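Local coordinates for probable transcriptional regulator (Pseudomonas aeruginosa, PDB 2ESN), which probably regulates transcription as a LysR-type factor, pairing a helix-turn-helix DNA-binding region with a domain that would sense a small-molecule effector, at residues E196-P208 against F241-P253. Numbering follows the deposited sequence.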
loop_
_atom_site.group_PDB
_atom_site.type_symbol
_atom_site.label_atom_id
_atom_site.label_comp_id
_atom_site.label_asym_id
_atom_site.label_seq_id
_atom_site.Cartn_x
_atom_site.Cartn_y
_atom_site.Cartn_z
ATOM N N GLU C 196 -22.001 -41.341 -3.118
ATOM C CA GLU C 196 -22.896 -40.772 -4.132
ATOM C C GLU C 196 -23.971 -39.968 -3.457
ATOM O O GLU C 196 -24.481 -38.989 -4.026
ATOM C CB GLU C 196 -23.595 -41.848 -5.038
ATOM C CG GLU C 196 -22.697 -42.588 -6.063
ATOM C CD GLU C 196 -23.466 -43.437 -7.168
ATOM O OE1 GLU C 196 -22.800 -44.335 -7.755
ATOM O OE2 GLU C 196 -24.686 -43.204 -7.484
ATOM N N GLY C 197 -24.372 -40.426 -2.276
ATOM C CA GLY C 197 -25.433 -39.761 -1.494
ATOM C C GLY C 197 -24.928 -38.352 -1.149
ATOM O O GLY C 197 -25.622 -37.360 -1.402
ATOM N N TYR C 198 -23.676 -38.297 -0.687
ATOM C CA TYR C 198 -22.977 -37.063 -0.446
ATOM C C TYR C 198 -22.870 -36.240 -1.708
ATOM O O TYR C 198 -23.097 -35.054 -1.644
ATOM C CB TYR C 198 -21.572 -37.364 0.059
ATOM C CG TYR C 198 -20.642 -36.174 0.321
ATOM C CD1 TYR C 198 -20.592 -35.585 1.586
ATOM C CD2 TYR C 198 -19.742 -35.704 -0.672
ATOM C CE1 TYR C 198 -19.701 -34.502 1.870
ATOM C CE2 TYR C 198 -18.812 -34.635 -0.389
ATOM C CZ TYR C 198 -18.789 -34.064 0.897
ATOM O OH TYR C 198 -17.920 -33.049 1.231
ATOM N N LEU C 199 -22.537 -36.854 -2.850
ATOM C CA LEU C 199 -22.351 -36.036 -4.065
ATOM C C LEU C 199 -23.638 -35.635 -4.736
ATOM O O LEU C 199 -23.618 -34.771 -5.614
ATOM C CB LEU C 199 -21.392 -36.665 -5.086
ATOM C CG LEU C 199 -20.000 -36.924 -4.532
ATOM C CD1 LEU C 199 -19.259 -37.791 -5.509
ATOM C CD2 LEU C 199 -19.243 -35.586 -4.262
ATOM N N ALA C 200 -24.757 -36.238 -4.300
ATOM C CA ALA C 200 -26.094 -35.850 -4.770
ATOM C C ALA C 200 -26.719 -34.656 -4.024
ATOM O O ALA C 200 -27.816 -34.189 -4.384
ATOM C CB ALA C 200 -27.032 -37.068 -4.698
ATOM N N GLU C 201 -26.034 -34.127 -3.008
ATOM C CA GLU C 201 -26.529 -32.907 -2.343
ATOM C C GLU C 201 -25.816 -31.639 -2.812
ATOM O O GLU C 201 -24.800 -31.714 -3.461
ATOM C CB GLU C 201 -26.372 -33.021 -0.824
ATOM C CG GLU C 201 -27.174 -34.151 -0.146
ATOM C CD GLU C 201 -28.699 -34.020 -0.375
ATOM O OE1 GLU C 201 -29.259 -32.879 -0.419
ATOM O OE2 GLU C 201 -29.319 -35.106 -0.548
ATOM N N ARG C 202 -26.374 -30.477 -2.500
ATOM C CA ARG C 202 -25.615 -29.239 -2.576
ATOM C C ARG C 202 -24.867 -29.019 -1.244
ATOM O O ARG C 202 -25.223 -29.595 -0.182
ATOM C CB ARG C 202 -26.536 -28.070 -2.963
ATOM C CG ARG C 202 -27.197 -28.222 -4.371
ATOM C CD ARG C 202 -28.243 -27.175 -4.609
ATOM N NE ARG C 202 -27.613 -25.926 -5.021
ATOM C CZ ARG C 202 -28.064 -24.691 -4.732
ATOM N NH1 ARG C 202 -29.166 -24.500 -3.983
ATOM N NH2 ARG C 202 -27.384 -23.608 -5.187
ATOM N N HIS C 203 -23.832 -28.192 -1.306
ATOM C CA HIS C 203 -22.848 -28.150 -0.261
ATOM C C HIS C 203 -22.568 -26.729 0.185
ATOM O O HIS C 203 -22.584 -25.791 -0.641
ATOM C CB HIS C 203 -21.561 -28.827 -0.695
ATOM C CG HIS C 203 -21.679 -30.300 -0.833
ATOM N ND1 HIS C 203 -21.292 -31.170 0.154
ATOM C CD2 HIS C 203 -22.153 -31.065 -1.847
ATOM C CE1 HIS C 203 -21.527 -32.410 -0.242
ATOM N NE2 HIS C 203 -22.035 -32.368 -1.456
ATOM N N ALA C 204 -22.345 -26.563 1.507
ATOM C CA ALA C 204 -21.891 -25.279 2.036
ATOM C C ALA C 204 -20.388 -25.429 2.192
ATOM O O ALA C 204 -19.923 -26.461 2.612
ATOM C CB ALA C 204 -22.524 -24.968 3.378
ATOM N N VAL C 205 -19.610 -24.403 1.865
ATOM C CA VAL C 205 -18.151 -24.580 1.879
ATOM C C VAL C 205 -17.506 -23.394 2.568
ATOM O O VAL C 205 -17.917 -22.248 2.375
ATOM C CB VAL C 205 -17.613 -24.716 0.405
ATOM C CG1 VAL C 205 -16.126 -24.700 0.370
ATOM C CG2 VAL C 205 -18.141 -26.041 -0.205
ATOM N N VAL C 206 -16.561 -23.675 3.446
ATOM C CA VAL C 206 -15.918 -22.654 4.239
ATOM C C VAL C 206 -14.579 -22.252 3.572
ATOM O O VAL C 206 -13.715 -23.068 3.390
ATOM C CB VAL C 206 -15.703 -23.158 5.676
ATOM C CG1 VAL C 206 -14.911 -22.114 6.508
ATOM C CG2 VAL C 206 -17.042 -23.428 6.366
ATOM N N THR C 207 -14.442 -20.984 3.217
ATOM C CA THR C 207 -13.284 -20.448 2.516
ATOM C C THR C 207 -12.800 -19.236 3.332
ATOM O O THR C 207 -13.199 -18.126 3.046
ATOM C CB THR C 207 -13.690 -19.981 1.114
ATOM O OG1 THR C 207 -14.863 -19.185 1.208
ATOM C CG2 THR C 207 -14.057 -21.135 0.272
ATOM N N PRO C 208 -11.986 -19.462 4.360
ATOM C CA PRO C 208 -11.671 -18.448 5.367
ATOM C C PRO C 208 -10.835 -17.311 4.797
ATOM O O PRO C 208 -10.883 -16.210 5.310
ATOM C CB PRO C 208 -10.831 -19.193 6.397
ATOM C CG PRO C 208 -11.009 -20.650 6.099
ATOM C CD PRO C 208 -11.262 -20.726 4.621
ATOM N N PHE C 241 -24.842 -23.261 11.325
ATOM C CA PHE C 241 -26.275 -22.894 11.353
ATOM C C PHE C 241 -26.950 -22.949 9.983
ATOM O O PHE C 241 -28.146 -23.307 9.877
ATOM C CB PHE C 241 -26.530 -21.510 11.978
ATOM C CG PHE C 241 -26.367 -21.510 13.478
ATOM C CD1 PHE C 241 -25.165 -21.101 14.051
ATOM C CD2 PHE C 241 -27.439 -21.937 14.302
ATOM C CE1 PHE C 241 -25.030 -21.076 15.474
ATOM C CE2 PHE C 241 -27.330 -21.960 15.694
ATOM C CZ PHE C 241 -26.118 -21.522 16.295
ATOM N N LEU C 242 -26.203 -22.587 8.948
ATOM C CA LEU C 242 -26.731 -22.720 7.598
ATOM C C LEU C 242 -27.144 -24.184 7.283
ATOM O O LEU C 242 -28.230 -24.461 6.788
ATOM C CB LEU C 242 -25.665 -22.220 6.596
ATOM C CG LEU C 242 -25.933 -22.578 5.101
ATOM C CD1 LEU C 242 -27.233 -21.858 4.599
ATOM C CD2 LEU C 242 -24.739 -22.155 4.265
ATOM N N ALA C 243 -26.258 -25.114 7.569
ATOM C CA ALA C 243 -26.521 -26.564 7.437
ATOM C C ALA C 243 -27.732 -27.121 8.198
ATOM O O ALA C 243 -28.360 -28.109 7.730
ATOM C CB ALA C 243 -25.293 -27.326 7.834
ATOM N N GLY C 244 -28.021 -26.548 9.391
ATOM C CA GLY C 244 -29.186 -26.884 10.202
ATOM C C GLY C 244 -30.506 -26.331 9.680
ATOM O O GLY C 244 -31.557 -26.815 10.076
ATOM N N SER C 245 -30.470 -25.337 8.789
ATOM C CA SER C 245 -31.680 -24.796 8.165
ATOM C C SER C 245 -31.857 -25.160 6.677
ATOM O O SER C 245 -32.790 -24.690 6.079
ATOM C CB SER C 245 -31.803 -23.275 8.325
ATOM O OG SER C 245 -32.157 -22.963 9.680
ATOM N N THR C 246 -31.056 -26.066 6.134
ATOM C CA THR C 246 -31.210 -26.440 4.747
ATOM C C THR C 246 -30.877 -27.884 4.526
ATOM O O THR C 246 -30.464 -28.632 5.479
ATOM C CB THR C 246 -30.226 -25.625 3.857
ATOM O OG1 THR C 246 -28.913 -25.946 4.309
ATOM C CG2 THR C 246 -30.453 -24.111 3.956
ATOM N N ASP C 247 -30.981 -28.286 3.244
ATOM C CA ASP C 247 -30.595 -29.635 2.912
ATOM C C ASP C 247 -29.122 -29.696 2.575
ATOM O O ASP C 247 -28.599 -30.785 2.239
ATOM C CB ASP C 247 -31.458 -30.229 1.776
ATOM C CG ASP C 247 -32.941 -30.254 2.160
ATOM O OD1 ASP C 247 -33.228 -30.237 3.379
ATOM O OD2 ASP C 247 -33.806 -30.237 1.277
ATOM N N PHE C 248 -28.438 -28.565 2.743
ATOM C CA PHE C 248 -27.021 -28.556 2.372
ATOM C C PHE C 248 -26.166 -29.343 3.299
ATOM O O PHE C 248 -26.373 -29.316 4.516
ATOM C CB PHE C 248 -26.482 -27.139 2.259
ATOM C CG PHE C 248 -27.292 -26.233 1.357
ATOM C CD1 PHE C 248 -27.189 -24.879 1.505
ATOM C CD2 PHE C 248 -28.101 -26.722 0.336
ATOM C CE1 PHE C 248 -27.879 -23.988 0.692
ATOM C CE2 PHE C 248 -28.833 -25.835 -0.514
ATOM C CZ PHE C 248 -28.708 -24.476 -0.345
ATOM N N LEU C 249 -25.124 -29.969 2.749
ATOM C CA LEU C 249 -24.154 -30.636 3.552
ATOM C C LEU C 249 -22.915 -29.740 3.789
ATOM O O LEU C 249 -22.584 -28.893 2.939
ATOM C CB LEU C 249 -23.764 -31.934 2.860
ATOM C CG LEU C 249 -24.924 -32.938 2.599
ATOM C CD1 LEU C 249 -24.354 -34.240 2.075
ATOM C CD2 LEU C 249 -25.668 -33.214 3.908
ATOM N N LEU C 250 -22.236 -29.930 4.923
ATOM C CA LEU C 250 -21.082 -29.145 5.258
ATOM C C LEU C 250 -20.044 -30.107 5.775
ATOM O O LEU C 250 -20.358 -30.959 6.592
ATOM C CB LEU C 250 -21.415 -28.072 6.320
ATOM C CG LEU C 250 -20.217 -27.407 7.057
ATOM C CD1 LEU C 250 -19.464 -26.421 6.116
ATOM C CD2 LEU C 250 -20.689 -26.651 8.318
ATOM N N THR C 251 -18.809 -29.988 5.319
ATOM C CA THR C 251 -17.738 -30.908 5.802
ATOM C C THR C 251 -16.794 -30.031 6.654
ATOM O O THR C 251 -16.135 -29.133 6.111
ATOM C CB THR C 251 -17.000 -31.583 4.620
ATOM O OG1 THR C 251 -17.995 -32.075 3.666
ATOM C CG2 THR C 251 -16.018 -32.691 5.161
ATOM N N ALA C 252 -16.810 -30.250 7.976
ATOM C CA ALA C 252 -16.372 -29.241 8.950
ATOM C C ALA C 252 -15.555 -29.924 10.026
ATOM O O ALA C 252 -15.766 -31.091 10.293
ATOM C CB ALA C 252 -17.594 -28.622 9.682
ATOM N N PRO C 253 -14.698 -29.157 10.706
ATOM C CA PRO C 253 -14.081 -29.640 11.899
ATOM C C PRO C 253 -15.079 -30.162 12.916
ATOM O O PRO C 253 -16.060 -29.458 13.284
ATOM C CB PRO C 253 -13.334 -28.413 12.451
ATOM C CG PRO C 253 -13.124 -27.491 11.192
ATOM C CD PRO C 253 -14.317 -27.767 10.347
HETATM O O HOH W 1 -19.841 -30.576 2.448
HETATM O O HOH W 2 -17.950 -28.231 3.217
#
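His-203 and Leu-249 pair as parallel neighbours where the axes of strands 202-206 and 249-253 come within 4.7 Å, with Leu-249 N giving its hydrogen to Arg-202 O (3.0 Å) and Leu-249 O taking that of Ala-204 N (2.7 Å). The axes diverge by 33°, and water fills in for direct pairing: one molecule donates to Ala-204 O and accepts from Thr-251 N. A second joins His-203 ND1 to Thr-251 OG1, lying in the plane of the imidazole. Thr-251 OG1 also meets Tyr-198 OH at 2.6 Å, in a hydrogen bond at the edge of the phenol ring. With CG anti to the backbone N (chi1 178°), Tyr-198 lays its ring across His-203, whose CE1 sits 3.3 Å above the ring centre; His-203 NE2 in turn donates to Tyr-198 O, so the imidazole is held at both nitrogens. Beta-alpha-beta crossovers, from strand 202-206 through helix 215-221 to strand 228-233 on its far side, and on through helix 236-244 to strand 249-253, are characteristic of the alpha/beta subdomains of the periplasmic-binding-protein fold, to which LysR effector domains belong. Leu-249 CD1 packs against Glu-201 CG at 3.6 Å, while a bend at chi2 carries the carboxylate away from the leucine to a salt bridge of OE2 with Arg-188. Arg-202 runs beside Phe-248, its NH1 3.7 Å from Phe-248 CZ and the guanidinium plane nearly perpendicular (85°) to the ring, while NH2 bonds to Val-130 O of the second subunit. On the sheet face carrying Ala-204 and Leu-250, the methyl of Ala-204 meets Leu-242 CD2 from helix 236-244, and Leu-250 CD1 reaches over to Val-206 CG2 at 3.9 Å.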